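Local coordinates for protein L-lysine 6-monooxygenase (Pseudomonas syringae pv. tomato, PDB 5CQF) that probably catalyses the FAD- and NADPH-dependent hydroxylation of the side-chain amine of L-lysine in siderophore biosynthesis, at residues R252-D257 / M415-G420; R380-A385 / N397-R402. All coordinates share one frame; numbering follows the deposited sequence.

Contact 1 (R252-D257 / M415-G420)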
loop_
_atom_site.group_PDB
_atom_site.type_symbol
_atom_site.label_atom_id
_atom_site.label_comp_id
_atom_site.label_asym_id
_atom_site.label_seq_id
_atom_site.Cartn_x
_atom_site.Cartn_y
_atom_site.Cartn_z
ATOM N N ARG A 252 8.897 -11.014 -10.978
ATOM C CA ARG A 252 9.871 -9.940 -10.836
ATOM C C ARG A 252 10.406 -9.474 -12.163
ATOM O O ARG A 252 10.738 -8.310 -12.297
ATOM C CB ARG A 252 11.051 -10.393 -9.969
ATOM C CG ARG A 252 10.664 -10.630 -8.523
ATOM C CD ARG A 252 10.351 -9.319 -7.790
ATOM N NE ARG A 252 11.559 -8.501 -7.638
ATOM C CZ ARG A 252 12.514 -8.707 -6.735
ATOM N NH1 ARG A 252 12.402 -9.683 -5.855
ATOM N NH2 ARG A 252 13.581 -7.923 -6.703
ATOM N N VAL A 253 10.535 -10.384 -13.124
ATOM C CA VAL A 253 11.059 -10.066 -14.446
ATOM C C VAL A 253 10.312 -10.822 -15.521
ATOM O O VAL A 253 9.652 -11.801 -15.214
ATOM C CB VAL A 253 12.552 -10.424 -14.580
ATOM C CG1 VAL A 253 13.388 -9.478 -13.735
ATOM C CG2 VAL A 253 12.822 -11.864 -14.191
ATOM N N PHE A 254 10.418 -10.355 -16.763
ATOM C CA PHE A 254 9.794 -11.030 -17.901
ATOM C C PHE A 254 10.663 -12.228 -18.219
ATOM O O PHE A 254 11.717 -12.083 -18.852
ATOM C CB PHE A 254 9.664 -10.095 -19.104
ATOM C CG PHE A 254 8.891 -10.668 -20.257
ATOM C CD1 PHE A 254 7.569 -11.051 -20.115
ATOM C CD2 PHE A 254 9.486 -10.809 -21.509
ATOM C CE1 PHE A 254 6.857 -11.572 -21.178
ATOM C CE2 PHE A 254 8.787 -11.336 -22.582
ATOM C CZ PHE A 254 7.467 -11.709 -22.420
ATOM N N ALA A 255 10.237 -13.398 -17.735
ATOM C CA ALA A 255 11.020 -14.641 -17.870
ATOM C C ALA A 255 11.480 -14.976 -19.287
ATOM O O ALA A 255 12.630 -15.351 -19.463
ATOM C CB ALA A 255 10.253 -15.833 -17.302
ATOM N N PRO A 256 10.607 -14.833 -20.305
ATOM C CA PRO A 256 11.096 -15.176 -21.645
ATOM C C PRO A 256 12.394 -14.483 -22.099
ATOM O O PRO A 256 13.143 -15.095 -22.860
ATOM C CB PRO A 256 9.927 -14.801 -22.563
ATOM C CG PRO A 256 8.752 -15.019 -21.678
ATOM C CD PRO A 256 9.181 -14.491 -20.328
ATOM N N ASP A 257 12.652 -13.255 -21.651
ATOM C CA ASP A 257 13.926 -12.595 -21.963
ATOM C C ASP A 257 15.122 -13.320 -21.347
ATOM O O ASP A 257 16.209 -13.341 -21.940
ATOM C CB ASP A 257 13.952 -11.171 -21.452
ATOM C CG ASP A 257 13.027 -10.248 -22.222
ATOM O OD1 ASP A 257 12.447 -10.645 -23.269
ATOM O OD2 ASP A 257 12.907 -9.095 -21.757
HETATM N N MSE A 415 2.466 -20.011 -19.291
HETATM C CA MSE A 415 1.732 -21.072 -19.948
HETATM C C MSE A 415 1.048 -20.577 -21.162
HETATM O O MSE A 415 1.007 -21.272 -22.176
HETATM C CB MSE A 415 0.682 -21.687 -19.053
HETATM C CG MSE A 415 1.404 -22.659 -18.156
HETATM SE SE MSE A 415 0.306 -22.837 -16.560
HETATM C CE MSE A 415 1.738 -23.938 -15.737
ATOM N N ALA A 416 0.510 -19.371 -21.081
ATOM C CA ALA A 416 -0.196 -18.793 -22.228
ATOM C C ALA A 416 0.736 -18.622 -23.379
ATOM O O ALA A 416 0.381 -18.913 -24.488
ATOM C CB ALA A 416 -0.799 -17.472 -21.876
ATOM N N LEU A 417 1.939 -18.144 -23.104
ATOM C CA LEU A 417 2.932 -17.842 -24.155
ATOM C C LEU A 417 3.516 -19.102 -24.768
ATOM O O LEU A 417 3.652 -19.196 -25.989
ATOM C CB LEU A 417 4.036 -16.937 -23.602
ATOM C CG LEU A 417 3.489 -15.531 -23.209
ATOM C CD1 LEU A 417 4.507 -14.695 -22.470
ATOM C CD2 LEU A 417 3.053 -14.773 -24.445
ATOM N N ARG A 418 3.814 -20.066 -23.916
ATOM C CA ARG A 418 4.255 -21.358 -24.367
ATOM C C ARG A 418 3.216 -22.012 -25.241
ATOM O O ARG A 418 3.558 -22.562 -26.283
ATOM C CB ARG A 418 4.566 -22.298 -23.195
ATOM C CG ARG A 418 5.808 -21.938 -22.408
ATOM C CD ARG A 418 6.372 -23.140 -21.682
ATOM N NE ARG A 418 5.437 -23.721 -20.719
ATOM C CZ ARG A 418 5.315 -23.330 -19.457
ATOM N NH1 ARG A 418 6.020 -22.323 -18.986
ATOM N NH2 ARG A 418 4.459 -23.926 -18.655
ATOM N N ALA A 419 1.960 -21.982 -24.815
ATOM C CA ALA A 419 0.868 -22.560 -25.595
ATOM C C ALA A 419 0.856 -22.016 -27.004
ATOM O O ALA A 419 0.602 -22.752 -27.932
ATOM C CB ALA A 419 -0.479 -22.294 -24.932
ATOM N N GLY A 420 1.122 -20.722 -27.165
ATOM C CA GLY A 420 1.194 -20.132 -28.501
ATOM C C GLY A 420 2.325 -20.716 -29.361
ATOM O O GLY A 420 2.120 -21.081 -30.513
#
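Leu417 sends one branch, CD1, across to Phe254 and Pro256, overlapping the far rim of the phenyl ring and the tip of the pyrrolidine. The closest approach is from CD1 to CE1 of Phe254, 4.1 Å, and the methyl meets the ring obliquely. CG of Pro256 lies 4.3 Å from the same CD1, so a single methyl serves both partners. Leu417 points from its helix toward segment 252-257 with CG anti to its carbonyl carbon (chi1 -66°) and an extended second torsion (chi2 171°), which carries the branch well clear of the backbone. Phe254 arrives from the opposite direction; CG lies anti to the backbone N (chi1 -173°), which swings CE1 out to the leucine.

The ring is also braced within its own segment. CD of Pro256 sits 3.6 Å above the ring plane, over its centre, and CG of Asp257 lies in the plane at the edge, beside CD2, diagonally across the ring from CE1. Proline suits the first turn of a helix, where its missing N-H costs no bond, and its stiff ring offers CH groups to the aromatic face. Asp257 N in turn donates to Phe254 O at 3.2 Å, tying the turn together. The overlap is small, 71 Å² in all, wholly apolar and near the surface; leucine suits it because its branched end offers a methyl that can rest against a flat ring and a stiff one at once, both apolar.

The contact sets the beginning of helix 255-264 beside helix 412-428, where Ala255 and Pro256 also touch Leu414. Selenomethionine Met415 leans on Pro23, Ala24 and Ala27 of helix 23-37, so helix 412-428 packs against both helix 255-264 and helix 23-37.

Contact 2 (R380-A385 / N397-R402)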
loop_
_atom_site.group_PDB
_atom_site.type_symbol
_atom_site.label_atom_id
_atom_site.label_comp_id
_atom_site.label_asym_id
_atom_site.label_seq_id
_atom_site.Cartn_x
_atom_site.Cartn_y
_atom_site.Cartn_z
ATOM N N ARG A 380 14.447 -23.700 -27.794
ATOM C CA ARG A 380 13.803 -22.503 -27.239
ATOM C C ARG A 380 12.264 -22.557 -27.339
ATOM O O ARG A 380 11.541 -21.911 -26.537
ATOM C CB ARG A 380 14.364 -21.240 -27.938
ATOM C CG ARG A 380 13.705 -19.913 -27.540
ATOM C CD ARG A 380 13.949 -19.584 -26.072
ATOM N NE ARG A 380 13.178 -18.437 -25.618
ATOM C CZ ARG A 380 11.906 -18.467 -25.188
ATOM N NH1 ARG A 380 11.188 -19.594 -25.128
ATOM N NH2 ARG A 380 11.340 -17.330 -24.803
ATOM N N ASP A 381 11.791 -23.321 -28.328
ATOM C CA ASP A 381 10.368 -23.607 -28.554
ATOM C C ASP A 381 9.872 -24.883 -27.876
ATOM O O ASP A 381 8.858 -25.455 -28.297
ATOM C CB ASP A 381 10.107 -23.737 -30.061
ATOM C CG ASP A 381 10.169 -22.418 -30.760
ATOM O OD1 ASP A 381 9.403 -21.507 -30.374
ATOM O OD2 ASP A 381 10.980 -22.287 -31.696
ATOM N N TYR A 382 10.627 -25.368 -26.893
ATOM C CA TYR A 382 10.212 -26.480 -26.042
ATOM C C TYR A 382 10.153 -27.842 -26.772
ATOM O O TYR A 382 9.526 -28.778 -26.283
ATOM C CB TYR A 382 8.889 -26.107 -25.335
ATOM C CG TYR A 382 9.025 -24.792 -24.555
ATOM C CD1 TYR A 382 9.734 -24.748 -23.357
ATOM C CD2 TYR A 382 8.531 -23.605 -25.051
ATOM C CE1 TYR A 382 9.903 -23.568 -22.659
ATOM C CE2 TYR A 382 8.674 -22.408 -24.344
ATOM C CZ TYR A 382 9.363 -22.396 -23.149
ATOM O OH TYR A 382 9.544 -21.211 -22.429
ATOM N N ARG A 383 10.829 -27.939 -27.922
ATOM C CA ARG A 383 10.855 -29.165 -28.729
ATOM C C ARG A 383 12.032 -30.036 -28.323
ATOM O O ARG A 383 13.125 -29.531 -28.053
ATOM C CB ARG A 383 10.936 -28.861 -30.231
ATOM C CG ARG A 383 10.472 -30.040 -31.072
ATOM C CD ARG A 383 10.507 -29.747 -32.568
ATOM N NE ARG A 383 10.692 -30.962 -33.382
ATOM C CZ ARG A 383 11.837 -31.668 -33.494
ATOM N NH1 ARG A 383 12.941 -31.316 -32.826
ATOM N NH2 ARG A 383 11.880 -32.754 -34.279
ATOM N N VAL A 384 11.793 -31.340 -28.267
ATOM C CA VAL A 384 12.839 -32.277 -27.901
ATOM C C VAL A 384 13.565 -32.699 -29.168
ATOM O O VAL A 384 12.920 -33.047 -30.166
ATOM C CB VAL A 384 12.301 -33.559 -27.253
ATOM C CG1 VAL A 384 13.460 -34.409 -26.749
ATOM C CG2 VAL A 384 11.349 -33.251 -26.116
ATOM N N ALA A 385 14.895 -32.673 -29.128
ATOM C CA ALA A 385 15.683 -32.979 -30.320
ATOM C C ALA A 385 15.790 -34.496 -30.401
ATOM O O ALA A 385 15.985 -35.153 -29.382
ATOM C CB ALA A 385 17.054 -32.315 -30.280
ATOM N N ASN A 397 6.266 -29.143 -22.146
ATOM C CA ASN A 397 5.613 -27.853 -21.869
ATOM C C ASN A 397 5.870 -27.356 -20.447
ATOM O O ASN A 397 4.967 -27.315 -19.603
ATOM C CB ASN A 397 4.111 -27.966 -22.135
ATOM C CG ASN A 397 3.437 -26.628 -22.245
ATOM O OD1 ASN A 397 4.063 -25.590 -22.067
ATOM N ND2 ASN A 397 2.138 -26.641 -22.550
ATOM N N GLY A 398 7.104 -26.956 -20.192
ATOM C CA GLY A 398 7.489 -26.473 -18.859
ATOM C C GLY A 398 8.876 -25.857 -18.901
ATOM O O GLY A 398 9.582 -25.961 -19.906
ATOM N N LEU A 399 9.237 -25.185 -17.820
ATOM C CA LEU A 399 10.583 -24.688 -17.629
ATOM C C LEU A 399 11.407 -25.666 -16.795
ATOM O O LEU A 399 10.864 -26.539 -16.128
ATOM C CB LEU A 399 10.544 -23.321 -16.958
ATOM C CG LEU A 399 10.044 -22.202 -17.885
ATOM C CD1 LEU A 399 9.828 -20.918 -17.107
ATOM C CD2 LEU A 399 11.029 -21.950 -19.014
ATOM N N SER A 400 12.727 -25.519 -16.888
ATOM C CA SER A 400 13.708 -26.197 -16.014
ATOM C C SER A 400 15.005 -25.405 -16.036
ATOM O O SER A 400 15.318 -24.735 -17.036
ATOM C CB SER A 400 14.003 -27.623 -16.478
ATOM O OG SER A 400 14.549 -27.653 -17.776
ATOM N N GLU A 401 15.753 -25.477 -14.944
ATOM C CA GLU A 401 17.062 -24.859 -14.896
ATOM C C GLU A 401 17.980 -25.420 -16.003
ATOM O O GLU A 401 18.665 -24.665 -16.684
ATOM C CB GLU A 401 17.678 -24.995 -13.482
ATOM C CG GLU A 401 16.876 -24.174 -12.469
ATOM C CD GLU A 401 17.560 -23.925 -11.121
ATOM O OE1 GLU A 401 17.167 -22.944 -10.439
ATOM O OE2 GLU A 401 18.459 -24.689 -10.730
ATOM N N ARG A 402 17.949 -26.731 -16.207
ATOM C CA ARG A 402 18.944 -27.408 -17.058
ATOM C C ARG A 402 18.732 -27.060 -18.543
ATOM O O ARG A 402 19.689 -26.928 -19.287
ATOM C CB ARG A 402 18.940 -28.940 -16.822
ATOM C CG ARG A 402 17.620 -29.636 -17.210
ATOM C CD ARG A 402 17.634 -31.152 -17.025
ATOM N NE ARG A 402 18.525 -31.808 -17.970
ATOM C CZ ARG A 402 18.243 -32.005 -19.254
ATOM N NH1 ARG A 402 17.078 -31.617 -19.768
ATOM N NH2 ARG A 402 19.120 -32.609 -20.035
#
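Tyr382 and Leu399 both hold CG anti to the carbonyl carbon and beside the backbone N (chi1 -55° and -72°), and these torsions set the tyrosine ring against the loop 397-400 and bring the leucine's CD2 to its hydroxyl end. CD2 lies at the ring edge, near its plane, 3.8 Å from OH of Tyr382 and 4.1 Å from CE1. Farther back along the same side, the carbonyl O of Gly398 approaches obliquely, 3.7 Å from CD1. These are van der Waals contacts, and the carbonyl oxygen meets the ring at a slant, about equally far from CD1 and CE1. The extended backbone of Gly398 carries its carbonyl up to the ring. One ring face receives the carbonyl O of Arg380, 3.6 Å above the plane and offset toward the rim, while the guanidinium of Arg380 has CE2 of Tyr382 at its edge. The tyrosine is thus enclosed by backbone and side chains, as befits a large, buried aromatic.

Around this site the ring of His404 meets that of Tyr382 at about 50°, and Leu399 touches Val259 of helix 255-264 and Leu414 of helix 412-428. Segment 397-402 runs from strand 393-396, an outermost strand of a parallel sheet, to helix 401-404, whose N-cap is Ser400.

In the fold
Contacts 1 and 2 have centres about 12 Å apart; helix 412-428 supplies one side of contact 1 and covers part of contact 2. Along the chain the order is 252-257, 380-385, 397-402, 415-420, so both segments of contact 2 fall between those of contact 1. Arg418 bridges them: its NE probably hydrogen-bonds OD1 of Asn397 at 2.7 Å, and its CD packs on CZ of Tyr382 at 3.4 Å. Together they join helices 255-264 and 412-428 to the edge of the parallel sheet containing strands 16-19 and 393-396. Strand 16-19 leads into helix 23-37 through a GxGxxG-type turn, consistent with a Rossmann-like dinucleotide-binding unit, probably for FAD.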